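Local coordinates for protein 1-deoxy-D-xylulose 5-phosphate reductoisomerase (Zymomonas mobilis, PDB 1R0K) that catalyses the NADPH-dependent rearrangement and reduction of 1-deoxy-D-xylulose 5-phosphate to 2-C-methyl-D-erythritol 4-phosphate, the first committed step of non-mevalonate isoprenoid synthesis, at residues E152-A155 with I156-F160; I270-T273 with L274-K278; E221-E224 with A225-F229. All coordinates share one frame; numbering follows the deposited sequence.

Interaction 1: residues E152-A155 with I156-F160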
loop_
_atom_site.group_PDB
_atom_site.type_symbol
_atom_site.label_atom_id
_atom_site.label_comp_id
_atom_site.label_asym_id
_atom_site.label_seq_id
_atom_site.Cartn_x
_atom_site.Cartn_y
_atom_site.Cartn_z
ATOM N N GLU B 152 -7.905 10.633 -2.544
ATOM C CA GLU B 152 -7.559 10.239 -1.189
ATOM C C GLU B 152 -8.401 9.074 -0.683
ATOM O O GLU B 152 -7.884 8.127 -0.086
ATOM C CB GLU B 152 -7.724 11.422 -0.233
ATOM C CG GLU B 152 -6.766 12.590 -0.465
ATOM C CD GLU B 152 -7.180 13.501 -1.609
ATOM O OE1 GLU B 152 -8.347 13.438 -2.059
ATOM O OE2 GLU B 152 -6.329 14.300 -2.046
ATOM N N HIS B 153 -9.705 9.146 -0.915
ATOM C CA HIS B 153 -10.596 8.096 -0.453
ATOM C C HIS B 153 -10.336 6.776 -1.139
ATOM O O HIS B 153 -10.383 5.728 -0.495
ATOM C CB HIS B 153 -12.048 8.514 -0.658
ATOM C CG HIS B 153 -12.411 9.766 0.067
ATOM N ND1 HIS B 153 -13.261 10.716 -0.461
ATOM C CD2 HIS B 153 -12.016 10.240 1.273
ATOM C CE1 HIS B 153 -13.371 11.721 0.389
ATOM N NE2 HIS B 153 -12.626 11.458 1.448
ATOM N N ASN B 154 -10.072 6.815 -2.444
ATOM C CA ASN B 154 -9.815 5.581 -3.177
ATOM C C ASN B 154 -8.491 4.985 -2.708
ATOM O O ASN B 154 -8.356 3.764 -2.587
ATOM C CB ASN B 154 -9.783 5.849 -4.687
ATOM C CG ASN B 154 -9.679 4.577 -5.496
ATOM O OD1 ASN B 154 -8.583 4.125 -5.829
ATOM N ND2 ASN B 154 -10.828 3.972 -5.794
ATOM N N ALA B 155 -7.526 5.855 -2.426
ATOM C CA ALA B 155 -6.217 5.422 -1.945
ATOM C C ALA B 155 -6.395 4.738 -0.592
ATOM O O ALA B 155 -5.800 3.691 -0.328
ATOM C CB ALA B 155 -5.289 6.627 -1.804
ATOM N N ILE B 156 -7.207 5.343 0.269
ATOM C CA ILE B 156 -7.458 4.761 1.584
ATOM C C ILE B 156 -8.141 3.413 1.405
ATOM O O ILE B 156 -7.750 2.414 2.011
ATOM C CB ILE B 156 -8.343 5.673 2.439
ATOM C CG1 ILE B 156 -7.594 6.982 2.728
ATOM C CG2 ILE B 156 -8.715 4.962 3.746
ATOM C CD1 ILE B 156 -8.442 8.060 3.376
ATOM N N PHE B 157 -9.154 3.386 0.549
ATOM C CA PHE B 157 -9.884 2.160 0.286
ATOM C C PHE B 157 -8.966 1.006 -0.162
ATOM O O PHE B 157 -9.129 -0.137 0.286
ATOM C CB PHE B 157 -10.958 2.427 -0.767
ATOM C CG PHE B 157 -11.882 1.278 -0.975
ATOM C CD1 PHE B 157 -11.502 0.200 -1.766
ATOM C CD2 PHE B 157 -13.127 1.257 -0.359
ATOM C CE1 PHE B 157 -12.351 -0.880 -1.938
ATOM C CE2 PHE B 157 -13.981 0.180 -0.526
ATOM C CZ PHE B 157 -13.593 -0.890 -1.316
ATOM N N GLN B 158 -8.002 1.300 -1.033
ATOM C CA GLN B 158 -7.080 0.275 -1.528
ATOM C C GLN B 158 -6.096 -0.224 -0.466
ATOM O O GLN B 158 -5.472 -1.261 -0.638
ATOM C CB GLN B 158 -6.292 0.793 -2.739
ATOM C CG GLN B 158 -7.149 1.013 -3.990
ATOM C CD GLN B 158 -6.323 1.268 -5.240
ATOM O OE1 GLN B 158 -5.322 0.593 -5.483
ATOM N NE2 GLN B 158 -6.752 2.234 -6.053
ATOM N N CYS B 159 -5.967 0.520 0.627
ATOM C CA CYS B 159 -5.054 0.160 1.710
ATOM C C CYS B 159 -5.790 -0.194 3.005
ATOM O O CYS B 159 -5.153 -0.474 4.019
ATOM C CB CYS B 159 -4.114 1.333 2.012
ATOM S SG CYS B 159 -3.140 1.925 0.612
ATOM N N PHE B 160 -7.118 -0.185 2.958
ATOM C CA PHE B 160 -7.976 -0.434 4.123
ATOM C C PHE B 160 -8.379 -1.889 4.363
ATOM O O PHE B 160 -8.700 -2.619 3.429
ATOM C CB PHE B 160 -9.248 0.419 3.981
ATOM C CG PHE B 160 -10.063 0.531 5.242
ATOM C CD1 PHE B 160 -9.736 1.472 6.213
ATOM C CD2 PHE B 160 -11.160 -0.303 5.457
ATOM C CE1 PHE B 160 -10.491 1.586 7.389
ATOM C CE2 PHE B 160 -11.923 -0.201 6.627
ATOM C CZ PHE B 160 -11.585 0.749 7.597
#
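E152 to A155 join I156 to C159 through the i to i+4 ladder of helix 151-159: I156 N to E152 O is 2.9 Å and F157 N to H153 O 2.8 Å, and the ladder fades at C159 N, which makes a weak 3.3 Å bond to A155 O. One turn apart on one flank, N154 and Q158 add a side-chain bond to the backbone one. Q158 NE2 donates to N154 OD1 at 2.6 Å, with N154 OD1 close to the plane of the donating amide, although the two amide planes stand 84° apart. N154 reaches this place because CG swings anti to the backbone N (chi1 -173°), while the Q158 chain runs out extended beyond CG. Elsewhere on the helix, I156 CG1 lies beside its own backbone N and rests 3.1 Å from E152 O. The outer ends of both amides are also occupied: N154 ND2 donates to P148 O, and Q158 OE1 accepts from R279 NH1 and from S256 OG of the second subunit. On the flank facing helix 216-229, H153 NE2 probably donates to E221 O. E152 is a likely ligand of the catalytic metal and of the substrate, and its OE2 forms a salt bridge with K218; its OE1 lies close to E221 OE1, a meeting of like charges that K218, and probably the metal when bound, would offset. With N154 and Q158 engaged at both ends, a flip of either amide would put like groups together, so the bonding favours one rotation of each amide and links a side-chain bond within the helix to the dimer interface.

Interaction 2: residues I270-T273 with L274-K278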
loop_
_atom_site.group_PDB
_atom_site.type_symbol
_atom_site.label_atom_id
_atom_site.label_comp_id
_atom_site.label_asym_id
_atom_site.label_seq_id
_atom_site.Cartn_x
_atom_site.Cartn_y
_atom_site.Cartn_z
ATOM N N ILE B 270 -10.644 5.573 -10.792
ATOM C CA ILE B 270 -11.894 5.203 -11.453
ATOM C C ILE B 270 -11.770 3.758 -11.921
ATOM O O ILE B 270 -12.661 2.943 -11.687
ATOM C CB ILE B 270 -12.207 6.122 -12.672
ATOM C CG1 ILE B 270 -12.534 7.539 -12.195
ATOM C CG2 ILE B 270 -13.399 5.572 -13.458
ATOM C CD1 ILE B 270 -12.697 8.543 -13.319
ATOM N N GLY B 271 -10.652 3.444 -12.573
ATOM C CA GLY B 271 -10.427 2.089 -13.048
ATOM C C GLY B 271 -10.545 1.087 -11.912
ATOM O O GLY B 271 -11.015 -0.034 -12.102
ATOM N N HIS B 272 -10.111 1.486 -10.720
ATOM C CA HIS B 272 -10.198 0.601 -9.565
ATOM C C HIS B 272 -11.656 0.339 -9.193
ATOM O O HIS B 272 -12.027 -0.797 -8.904
ATOM C CB HIS B 272 -9.443 1.205 -8.362
ATOM C CG HIS B 272 -9.782 0.570 -7.045
ATOM N ND1 HIS B 272 -10.879 0.945 -6.298
ATOM C CD2 HIS B 272 -9.177 -0.424 -6.350
ATOM C CE1 HIS B 272 -10.935 0.211 -5.199
ATOM N NE2 HIS B 272 -9.915 -0.627 -5.207
ATOM N N THR B 273 -12.487 1.377 -9.209
ATOM C CA THR B 273 -13.885 1.186 -8.835
ATOM C C THR B 273 -14.660 0.454 -9.920
ATOM O O THR B 273 -15.599 -0.283 -9.632
ATOM C CB THR B 273 -14.594 2.534 -8.529
ATOM O OG1 THR B 273 -14.741 3.291 -9.735
ATOM C CG2 THR B 273 -13.785 3.349 -7.523
ATOM N N LEU B 274 -14.252 0.653 -11.170
ATOM C CA LEU B 274 -14.918 0.013 -12.298
ATOM C C LEU B 274 -14.633 -1.491 -12.356
ATOM O O LEU B 274 -15.538 -2.294 -12.580
ATOM C CB LEU B 274 -14.495 0.698 -13.610
ATOM C CG LEU B 274 -15.146 0.163 -14.889
ATOM C CD1 LEU B 274 -16.665 0.240 -14.764
ATOM C CD2 LEU B 274 -14.663 0.957 -16.098
ATOM N N ALA B 275 -13.384 -1.880 -12.125
ATOM C CA ALA B 275 -13.014 -3.292 -12.173
ATOM C C ALA B 275 -13.275 -4.071 -10.878
ATOM O O ALA B 275 -13.449 -5.290 -10.916
ATOM C CB ALA B 275 -11.541 -3.426 -12.561
ATOM N N TRP B 276 -13.296 -3.374 -9.743
ATOM C CA TRP B 276 -13.506 -4.019 -8.442
ATOM C C TRP B 276 -14.545 -5.138 -8.533
ATOM O O TRP B 276 -15.604 -4.953 -9.130
ATOM C CB TRP B 276 -13.963 -2.992 -7.400
ATOM C CG TRP B 276 -13.794 -3.488 -6.002
ATOM C CD1 TRP B 276 -12.660 -3.421 -5.238
ATOM C CD2 TRP B 276 -14.752 -4.221 -5.233
ATOM N NE1 TRP B 276 -12.854 -4.071 -4.045
ATOM C CE2 TRP B 276 -14.127 -4.572 -4.015
ATOM C CE3 TRP B 276 -16.077 -4.619 -5.457
ATOM C CZ2 TRP B 276 -14.785 -5.306 -3.021
ATOM C CZ3 TRP B 276 -16.732 -5.349 -4.469
ATOM C CH2 TRP B 276 -16.083 -5.685 -3.265
ATOM N N PRO B 277 -14.272 -6.301 -7.909
ATOM C CA PRO B 277 -13.087 -6.662 -7.124
ATOM C C PRO B 277 -11.850 -7.055 -7.934
ATOM O O PRO B 277 -10.837 -7.466 -7.365
ATOM C CB PRO B 277 -13.597 -7.809 -6.259
ATOM C CG PRO B 277 -14.513 -8.521 -7.205
ATOM C CD PRO B 277 -15.283 -7.375 -7.839
ATOM N N LYS B 278 -11.935 -6.940 -9.254
ATOM C CA LYS B 278 -10.809 -7.273 -10.120
ATOM C C LYS B 278 -10.035 -5.994 -10.422
ATOM O O LYS B 278 -10.326 -4.936 -9.867
ATOM C CB LYS B 278 -11.311 -7.880 -11.434
ATOM C CG LYS B 278 -12.196 -9.097 -11.259
ATOM C CD LYS B 278 -12.694 -9.598 -12.608
ATOM C CE LYS B 278 -13.524 -10.865 -12.457
ATOM N NZ LYS B 278 -14.008 -11.363 -13.775
HETATM O O HOH W 1 -10.201 -2.991 -8.106
HETATM O O HOH W 2 -17.041 -2.662 -9.580
#
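L274, H272 and W276 carry the last turn of helix 267-275 and its exit into the following loop. L274 N donates to I270 O at 2.8 Å, and L274 CB packs at 3.5 Å over the same oxygen. I270 O has a second donor in T273 OG1, 2.9 Å away and lying in the carbonyl plane on a lone pair, so one carbonyl serves both a helical N-H and a hydroxyl. The leucine's CG stands anti to the backbone N (chi1 -178°), sending the isobutyl group off the helix onto L23 of helix 15-25 and onto M280. H272 O accepts from W276 N at 3.0 Å, the final rung of the helix, since W276 already leaves helical backbone angles. Their side chains run side by side in the same direction: H272 NE2 comes within 3.9 Å of W276 CD1, with the ring planes inclined at 54° in an oblique aromatic pair. On the side of helix 151-159, the imidazole meets the ring of F157, while the indole packs on T145 and L147 of strand 145-148. Beyond W276 the peptide bond to P277 is cis, and K278 N returns to A275 O at 2.8 Å, making a type VI turn in which P277 CB sits over one face of the indole. A water bridges H272 O and K278 O, donating to both, at 3.0 Å from H272 O and 2.6 Å from K278 O. H272 O takes this water in addition to W276 N, while T273 O, past the last helical rung, accepts from W96 NE1; apolar L274 and the aromatic pair seat the helix end against its neighbours.

Interaction 3: residues E221-E224 with A225-F229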
loop_
_atom_site.group_PDB
_atom_site.type_symbol
_atom_site.label_atom_id
_atom_site.label_comp_id
_atom_site.label_asym_id
_atom_site.label_seq_id
_atom_site.Cartn_x
_atom_site.Cartn_y
_atom_site.Cartn_z
ATOM N N GLU B 221 -13.006 16.392 2.974
ATOM C CA GLU B 221 -12.499 15.059 2.689
ATOM C C GLU B 221 -12.440 14.239 3.973
ATOM O O GLU B 221 -12.710 13.043 3.969
ATOM C CB GLU B 221 -11.109 15.151 2.054
ATOM C CG GLU B 221 -11.158 15.484 0.578
ATOM C CD GLU B 221 -9.790 15.767 -0.003
ATOM O OE1 GLU B 221 -8.809 15.170 0.475
ATOM O OE2 GLU B 221 -9.704 16.576 -0.951
ATOM N N LEU B 222 -12.087 14.890 5.074
ATOM C CA LEU B 222 -12.008 14.214 6.359
ATOM C C LEU B 222 -13.394 13.735 6.767
ATOM O O LEU B 222 -13.563 12.622 7.270
ATOM C CB LEU B 222 -11.473 15.171 7.422
ATOM C CG LEU B 222 -11.476 14.651 8.854
ATOM C CD1 LEU B 222 -10.600 13.412 8.966
ATOM C CD2 LEU B 222 -10.975 15.748 9.783
ATOM N N ILE B 223 -14.386 14.591 6.554
ATOM C CA ILE B 223 -15.750 14.251 6.909
ATOM C C ILE B 223 -16.198 13.051 6.090
ATOM O O ILE B 223 -16.738 12.093 6.632
ATOM C CB ILE B 223 -16.692 15.447 6.671
ATOM C CG1 ILE B 223 -16.355 16.560 7.668
ATOM C CG2 ILE B 223 -18.147 15.016 6.825
ATOM C CD1 ILE B 223 -17.133 17.836 7.453
ATOM N N GLU B 224 -15.949 13.097 4.786
ATOM C CA GLU B 224 -16.320 11.995 3.907
ATOM C C GLU B 224 -15.633 10.703 4.325
ATOM O O GLU B 224 -16.257 9.640 4.346
ATOM C CB GLU B 224 -15.922 12.302 2.469
ATOM C CG GLU B 224 -16.631 13.472 1.840
ATOM C CD GLU B 224 -16.125 13.733 0.435
ATOM O OE1 GLU B 224 -15.098 14.439 0.294
ATOM O OE2 GLU B 224 -16.742 13.212 -0.521
ATOM N N ALA B 225 -14.342 10.800 4.640
ATOM C CA ALA B 225 -13.563 9.635 5.049
ATOM C C ALA B 225 -14.133 9.019 6.317
ATOM O O ALA B 225 -14.176 7.796 6.472
ATOM C CB ALA B 225 -12.110 10.030 5.272
ATOM N N PHE B 226 -14.567 9.877 7.231
ATOM C CA PHE B 226 -15.127 9.412 8.491
ATOM C C PHE B 226 -16.334 8.500 8.264
ATOM O O PHE B 226 -16.474 7.473 8.926
ATOM C CB PHE B 226 -15.530 10.613 9.350
ATOM C CG PHE B 226 -16.219 10.238 10.635
ATOM C CD1 PHE B 226 -15.514 9.635 11.676
ATOM C CD2 PHE B 226 -17.586 10.450 10.797
ATOM C CE1 PHE B 226 -16.157 9.249 12.849
ATOM C CE2 PHE B 226 -18.238 10.065 11.963
ATOM C CZ PHE B 226 -17.519 9.464 12.982
ATOM N N HIS B 227 -17.204 8.871 7.329
ATOM C CA HIS B 227 -18.388 8.068 7.047
ATOM C C HIS B 227 -18.059 6.837 6.219
ATOM O O HIS B 227 -18.639 5.781 6.416
ATOM C CB HIS B 227 -19.448 8.905 6.329
ATOM C CG HIS B 227 -20.182 9.842 7.234
ATOM N ND1 HIS B 227 -19.932 11.198 7.270
ATOM C CD2 HIS B 227 -21.144 9.613 8.161
ATOM C CE1 HIS B 227 -20.709 11.762 8.178
ATOM N NE2 HIS B 227 -21.453 10.822 8.733
ATOM N N LEU B 228 -17.119 6.974 5.293
ATOM C CA LEU B 228 -16.729 5.852 4.449
ATOM C C LEU B 228 -16.065 4.708 5.199
ATOM O O LEU B 228 -16.360 3.540 4.948
ATOM C CB LEU B 228 -15.753 6.315 3.370
ATOM C CG LEU B 228 -16.284 7.076 2.162
ATOM C CD1 LEU B 228 -15.116 7.722 1.423
ATOM C CD2 LEU B 228 -17.048 6.122 1.256
ATOM N N PHE B 229 -15.167 5.039 6.115
ATOM C CA PHE B 229 -14.416 4.012 6.808
ATOM C C PHE B 229 -14.836 3.639 8.220
ATOM O O PHE B 229 -14.337 2.671 8.785
ATOM C CB PHE B 229 -12.936 4.378 6.695
ATOM C CG PHE B 229 -12.508 4.582 5.265
ATOM C CD1 PHE B 229 -12.492 3.505 4.379
ATOM C CD2 PHE B 229 -12.256 5.855 4.770
ATOM C CE1 PHE B 229 -12.243 3.697 3.015
ATOM C CE2 PHE B 229 -12.006 6.063 3.407
ATOM C CZ PHE B 229 -12.001 4.984 2.529
#
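E221 to E224 and A225 to L228 form consecutive turns of helix 216-229, an alpha-helix of the central catalytic domain. Its firm backbone bonds follow the i to i+4 pattern: A225 N to E221 O and F226 N to L222 O are each 2.9 Å, and L228 N meets E224 O at 3.0 Å. The rung between H227 N and I223 O is weak at 3.3 Å, and H227 N makes a further weak bond to E224 O.

Van der Waals contacts across the turn are made mainly by CB atoms against carbonyl oxygens: A225 CB lies 3.3 Å from E221 O, and F226 CB is equally near I223 O. L228, with CG beside its own backbone N (chi1 -77°), folds its branch back over E224 O. The apolar packing faces outward: L222, I223 and F226 pack on I315 of helix 307-317, and L222 and A225 reach I173 of strand 168-175, so the helix lies between the sheet of this domain and the C-terminal helices.

Among the polar side chains, E221, probably a ligand of the metal and the substrate, forms a salt bridge through OE1 with K218. A separate ring contact occupies another flank, where the H227 imidazole lies beneath F226 CD2, 4.2 Å above the ring centre, while H227 ND1 gives I223 O a weak bond of 3.4 Å.

How the interactions relate
From the N terminus the order is interaction 1, then interaction 3, then interaction 2. Each is local to one helix, so none closes a long loop, and the three run in series without nesting or crossing. Helix 151-159, holding interaction 1, is the middle member. On one flank it meets interaction 3, whose centre is 11 Å away: E152 and E221 bring their carboxylates together at the probable metal site, while I156 packs on F229 farther along both helices. On another flank N154 and Q158 pack against H272 of interaction 2, tying the catalytic domain to the helix that rests on Rossmann helix 15-25. Interactions 2 and 3 do not touch, nearest atoms being about 9 Å apart.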